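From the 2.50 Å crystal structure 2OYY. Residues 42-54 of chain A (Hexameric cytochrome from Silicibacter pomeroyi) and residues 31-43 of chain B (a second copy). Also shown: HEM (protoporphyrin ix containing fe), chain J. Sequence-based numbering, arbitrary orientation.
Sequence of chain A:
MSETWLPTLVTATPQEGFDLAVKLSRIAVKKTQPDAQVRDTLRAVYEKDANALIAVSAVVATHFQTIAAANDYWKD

Chain A 42-54: LRAVYEKDANALI
Chain B (31-43) KTQPDAQVRDTLR

The strongest polar tie joins R43(A) to the end of a helix in chain B. R43(A) NH2 donates to T32(B) O at 2.7 Å with a nearly straight 164° angle, and R43(A) NH1 adds a weak bond to the same T32(B) O at 3.2 Å. The carbonyl belongs to the last helical residue before Q33(B) leaves helical phi/psi (-115/93). R43(A) starts sideways and reaches it with chi1 to chi3 t, p, t. Its NH1 also donates to Y46(A) OH at 2.8 Å, and that OH binds HEM FE at 2.0 Å. One guanidinium thus links the heme's tyrosine ligand to the partner chain, while HEM CHA lies over one of its faces. Y46(A) holds chi1 at 90° and chi2 at -88°. E47(A) balances the arginine by charge alone: E47(A) OE1 sits 3.5 Å from R43(A) NE, well out of the guanidinium plane.

The second tie runs the other way. Q33(B), chi1 t, chi2 p and chi3 -79°, donates from NE2 to E47(A) O at 2.7 Å. Its other amide end is used within chain B, where Q33(B) OE1 accepts from D35(B) N at 3.0 Å, so one side chain bridges the partner's backbone and its own loop. R39(B) NH1 further braces that loop by donating to Q33(B) O at 2.9 Å.

The backbones set these groups in register: CA atoms pair E47(A) with Q33(B) at 6.1 Å, K48(A) with V38(B) at 6.9 Å and A50(A) with L42(B) at 5.6 Å. In chain A, a type I turn from Y46(A) to D49(A) leads into the helix from A50(A). D49(A), phi/psi -109/112 and chi1 t, points away and caps that helix, its OD1 accepting from A52(A) N at 2.9 Å. In chain B, residues 33-35 form the loop before the helix starting at A36(B); D35(B) OD2 caps it through a weak bond from Q37(B) N at 3.1 Å.

Packing centers on L42(B), chi1 m and chi2 t, which gives up 88 Å² of the 413 Å² buried in total. A50(A) CB, pointing toward chain B, meets L42(B) CB at 4.2 Å, where the CA atoms of the two residues are 5.6 Å apart. L53(A), also m, t, puts CD1 3.8 Å from L42(B) CD1 and 3.9 Å from Q33(B) CB, with its CD2 3.1 Å from T32(B) OG1. L42(B) CD2 comes within 3.3 Å of K48(A) O, whereas the lysine's own end leads away.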

# COMPACT_ATOMS: atom_id res chain seq x y z
N LEU A 42 -0.09 19.94 -14.73
CA LEU A 42 0.55 18.98 -13.85
C LEU A 42 0.96 17.77 -14.65
O LEU A 42 1.93 17.09 -14.31
CB LEU A 42 -0.37 18.55 -12.72
CG LEU A 42 -0.96 19.61 -11.78
CD1 LEU A 42 -1.56 18.92 -10.63
CD2 LEU A 42 0.11 20.60 -11.30
N ARG A 43 0.21 17.50 -15.71
CA ARG A 43 0.52 16.41 -16.62
C ARG A 43 1.90 16.62 -17.21
O ARG A 43 2.73 15.70 -17.19
CB ARG A 43 -0.55 16.29 -17.72
CG ARG A 43 -0.16 15.43 -18.91
CD ARG A 43 0.08 13.98 -18.51
NE ARG A 43 0.34 13.15 -19.69
CZ ARG A 43 0.45 11.83 -19.68
NH1 ARG A 43 0.34 11.14 -18.56
NH2 ARG A 43 0.68 11.19 -20.80
N ALA A 44 2.14 17.82 -17.72
CA ALA A 44 3.44 18.16 -18.29
C ALA A 44 4.57 17.84 -17.30
O ALA A 44 5.67 17.47 -17.69
CB ALA A 44 3.47 19.63 -18.72
N VAL A 45 4.26 17.94 -16.02
CA VAL A 45 5.21 17.67 -14.93
C VAL A 45 5.43 16.17 -14.59
O VAL A 45 6.57 15.70 -14.60
CB VAL A 45 4.82 18.46 -13.66
CG1 VAL A 45 5.66 18.02 -12.47
CG2 VAL A 45 4.95 20.00 -13.89
N TYR A 46 4.37 15.43 -14.28
CA TYR A 46 4.50 14.03 -13.85
C TYR A 46 4.72 13.03 -15.00
O TYR A 46 5.17 11.89 -14.76
CB TYR A 46 3.29 13.59 -13.01
CG TYR A 46 2.16 13.01 -13.82
CD1 TYR A 46 1.17 13.84 -14.36
CD2 TYR A 46 2.06 11.63 -14.07
CE1 TYR A 46 0.12 13.32 -15.11
CE2 TYR A 46 1.01 11.10 -14.84
CZ TYR A 46 0.05 11.95 -15.35
OH TYR A 46 -0.99 11.47 -16.11
N GLU A 47 4.36 13.40 -16.24
CA GLU A 47 4.47 12.47 -17.37
C GLU A 47 5.93 12.12 -17.65
O GLU A 47 6.22 11.15 -18.35
CB GLU A 47 3.80 13.03 -18.62
CG GLU A 47 4.74 13.67 -19.64
CD GLU A 47 4.03 14.60 -20.60
OE1 GLU A 47 3.21 14.12 -21.41
OE2 GLU A 47 4.30 15.81 -20.54
N LYS A 48 6.82 12.92 -17.07
CA LYS A 48 8.26 12.79 -17.28
C LYS A 48 9.01 12.61 -15.96
O LYS A 48 10.23 12.80 -15.91
CB LYS A 48 8.79 14.01 -18.06
CG LYS A 48 8.85 15.31 -17.25
CD LYS A 48 9.17 16.53 -18.12
CE LYS A 48 8.06 16.79 -19.14
NZ LYS A 48 8.20 18.06 -19.93
N ASP A 49 8.28 12.25 -14.90
CA ASP A 49 8.85 12.03 -13.55
C ASP A 49 8.79 10.53 -13.28
O ASP A 49 7.70 9.95 -13.14
CB ASP A 49 8.07 12.83 -12.47
CG ASP A 49 8.63 12.65 -11.04
OD1 ASP A 49 8.87 11.49 -10.60
OD2 ASP A 49 8.80 13.67 -10.34
N ALA A 50 9.95 9.91 -13.23
CA ALA A 50 10.06 8.49 -12.91
C ALA A 50 9.25 8.06 -11.68
O ALA A 50 8.39 7.19 -11.78
CB ALA A 50 11.53 8.11 -12.74
N ASN A 51 9.51 8.67 -10.52
CA ASN A 51 8.84 8.29 -9.27
C ASN A 51 7.33 8.46 -9.35
O ASN A 51 6.60 7.70 -8.74
CB ASN A 51 9.38 9.09 -8.06
CG ASN A 51 10.85 8.80 -7.76
OD1 ASN A 51 11.51 9.57 -7.06
ND2 ASN A 51 11.38 7.72 -8.31
N ALA A 52 6.88 9.47 -10.08
CA ALA A 52 5.46 9.73 -10.27
C ALA A 52 4.83 8.58 -11.06
O ALA A 52 3.73 8.13 -10.75
CB ALA A 52 5.29 11.02 -11.02
N LEU A 53 5.56 8.14 -12.07
CA LEU A 53 5.10 7.14 -13.01
C LEU A 53 5.09 5.78 -12.35
O LEU A 53 4.23 4.96 -12.64
CB LEU A 53 5.97 7.15 -14.26
CG LEU A 53 5.63 8.19 -15.34
CD1 LEU A 53 6.56 8.07 -16.53
CD2 LEU A 53 4.19 8.07 -15.81
N ILE A 54 6.03 5.55 -11.43
CA ILE A 54 5.98 4.33 -10.62
C ILE A 54 4.78 4.40 -9.70
O ILE A 54 4.00 3.46 -9.61
CB ILE A 54 7.28 4.11 -9.82
CG1 ILE A 54 8.47 3.92 -10.78
CG2 ILE A 54 7.12 2.92 -8.84
CD1 ILE A 54 9.82 3.77 -10.14
N LYS B 31 1.06 2.67 -20.68
CA LYS B 31 -0.22 3.29 -21.04
C LYS B 31 -0.25 4.78 -20.72
O LYS B 31 -0.69 5.57 -21.53
CB LYS B 31 -1.41 2.58 -20.38
CG LYS B 31 -1.61 1.16 -20.86
CD LYS B 31 -3.08 0.74 -20.86
CE LYS B 31 -3.31 -0.44 -21.83
NZ LYS B 31 -4.59 -1.18 -21.61
N THR B 32 0.24 5.15 -19.54
CA THR B 32 0.20 6.55 -19.11
C THR B 32 1.20 7.41 -19.89
O THR B 32 0.87 8.50 -20.33
CB THR B 32 0.45 6.68 -17.57
OG1 THR B 32 1.84 6.67 -17.31
CG2 THR B 32 -0.15 5.52 -16.82
N GLN B 33 2.42 6.90 -20.02
CA GLN B 33 3.47 7.54 -20.81
C GLN B 33 3.83 6.65 -22.00
O GLN B 33 4.66 5.75 -21.85
CB GLN B 33 4.71 7.79 -19.96
CG GLN B 33 5.89 8.39 -20.75
CD GLN B 33 5.50 9.62 -21.56
OE1 GLN B 33 4.92 9.52 -22.64
NE2 GLN B 33 5.85 10.79 -21.05
N PRO B 34 3.19 6.88 -23.16
CA PRO B 34 3.46 6.09 -24.36
C PRO B 34 4.70 6.48 -25.19
O PRO B 34 5.22 5.63 -25.93
CB PRO B 34 2.18 6.26 -25.17
CG PRO B 34 1.70 7.62 -24.81
CD PRO B 34 2.10 7.85 -23.38
N ASP B 35 5.18 7.72 -25.07
CA ASP B 35 6.37 8.18 -25.79
C ASP B 35 7.62 7.40 -25.37
O ASP B 35 8.37 7.82 -24.47
CB ASP B 35 6.57 9.69 -25.58
CG ASP B 35 7.80 10.25 -26.27
OD1 ASP B 35 7.98 11.48 -26.21
OD2 ASP B 35 8.59 9.49 -26.87
N ALA B 36 7.85 6.27 -26.04
CA ALA B 36 8.90 5.33 -25.68
C ALA B 36 10.25 6.00 -25.48
O ALA B 36 11.10 5.50 -24.73
CB ALA B 36 9.01 4.21 -26.72
N GLN B 37 10.44 7.12 -26.16
CA GLN B 37 11.70 7.83 -26.07
C GLN B 37 11.95 8.39 -24.66
O GLN B 37 13.02 8.18 -24.09
CB GLN B 37 11.78 8.93 -27.13
CG GLN B 37 13.02 9.80 -26.99
CD GLN B 37 12.74 11.25 -27.35
OE1 GLN B 37 13.04 12.16 -26.57
NE2 GLN B 37 12.15 11.48 -28.53
N VAL B 38 10.96 9.09 -24.10
CA VAL B 38 11.12 9.68 -22.76
C VAL B 38 11.19 8.56 -21.73
O VAL B 38 11.88 8.69 -20.71
CB VAL B 38 9.98 10.65 -22.38
CG1 VAL B 38 9.43 11.35 -23.61
CG2 VAL B 38 8.87 9.93 -21.68
N ARG B 39 10.48 7.46 -22.01
CA ARG B 39 10.54 6.27 -21.17
C ARG B 39 11.97 5.81 -21.08
O ARG B 39 12.40 5.36 -20.00
CB ARG B 39 9.66 5.14 -21.72
CG ARG B 39 8.17 5.36 -21.54
CD ARG B 39 7.45 4.04 -21.27
NE ARG B 39 7.65 3.09 -22.35
CZ ARG B 39 6.88 2.98 -23.44
NH1 ARG B 39 5.79 3.75 -23.59
NH2 ARG B 39 7.18 2.09 -24.37
N ASP B 40 12.71 5.93 -22.19
CA ASP B 40 14.15 5.61 -22.21
C ASP B 40 14.92 6.58 -21.30
O ASP B 40 15.80 6.14 -20.55
CB ASP B 40 14.73 5.63 -23.63
CG ASP B 40 14.49 4.33 -24.39
OD1 ASP B 40 14.84 3.25 -23.88
OD2 ASP B 40 13.97 4.38 -25.52
N THR B 41 14.59 7.86 -21.35
CA THR B 41 15.29 8.86 -20.55
C THR B 41 15.17 8.56 -19.04
O THR B 41 16.15 8.64 -18.29
CB THR B 41 14.78 10.29 -20.87
OG1 THR B 41 14.81 10.52 -22.29
CG2 THR B 41 15.64 11.32 -20.20
N LEU B 42 13.98 8.18 -18.61
CA LEU B 42 13.69 8.02 -17.19
C LEU B 42 14.20 6.69 -16.67
O LEU B 42 14.47 6.56 -15.48
CB LEU B 42 12.18 8.13 -16.93
CG LEU B 42 11.50 9.31 -17.60
CD1 LEU B 42 10.03 9.33 -17.20
CD2 LEU B 42 12.24 10.64 -17.29
N ARG B 43 14.31 5.73 -17.57
CA ARG B 43 14.87 4.43 -17.27
C ARG B 43 16.25 4.64 -16.68
O ARG B 43 16.59 4.07 -15.64
CB ARG B 43 14.93 3.60 -18.56
CG ARG B 43 15.81 2.36 -18.51
CD ARG B 43 15.44 1.43 -17.36
NE ARG B 43 16.46 0.42 -17.16
CZ ARG B 43 16.43 -0.54 -16.25
NH1 ARG B 43 15.41 -0.63 -15.41
NH2 ARG B 43 17.42 -1.42 -16.19
CHA HEM J . -3.28 11.24 -19.51
CHB HEM J . -3.17 7.63 -16.35
CHC HEM J . -2.80 10.80 -12.73
CHD HEM J . -3.44 14.45 -15.85
C1A HEM J . -3.26 9.98 -18.98
C2A HEM J . -3.31 8.74 -19.74
C3A HEM J . -3.28 7.73 -18.87
C4A HEM J . -3.21 8.31 -17.53
CMA HEM J . -3.30 6.22 -19.18
CAA HEM J . -3.37 8.65 -21.29
CBA HEM J . -1.99 8.94 -21.89
CGA HEM J . -2.03 8.87 -23.41
O1A HEM J . -2.66 7.95 -23.98
O2A HEM J . -1.43 9.76 -24.06
C1B HEM J . -3.08 8.18 -15.09
C2B HEM J . -3.08 7.42 -13.87
C3B HEM J . -2.98 8.30 -12.85
C4B HEM J . -2.91 9.63 -13.42
CMB HEM J . -3.19 5.88 -13.79
CAB HEM J . -2.93 7.97 -11.34
CBB HEM J . -3.94 8.33 -10.54
C1C HEM J . -2.92 12.06 -13.27
C2C HEM J . -2.83 13.30 -12.53
C3C HEM J . -3.00 14.31 -13.38
C4C HEM J . -3.22 13.75 -14.69
CMC HEM J . -2.56 13.36 -11.01
CAC HEM J . -2.96 15.82 -13.07
CBC HEM J . -3.88 16.40 -12.33
C1D HEM J . -3.46 13.92 -17.11
C2D HEM J . -3.68 14.69 -18.32
C3D HEM J . -3.63 13.69 -19.44
C4D HEM J . -3.39 12.41 -18.82
CMD HEM J . -3.92 16.20 -18.48
CAD HEM J . -3.79 14.00 -20.93
CBD HEM J . -2.36 14.23 -21.41
CGD HEM J . -2.28 14.57 -22.87
O1D HEM J . -2.75 15.69 -23.21
O2D HEM J . -1.74 13.73 -23.65
NA HEM J . -3.20 9.68 -17.64
NB HEM J . -2.97 9.52 -14.79
NC HEM J . -3.17 12.37 -14.60
ND HEM J . -3.29 12.58 -17.45
FE HEM J . -2.95 10.99 -16.13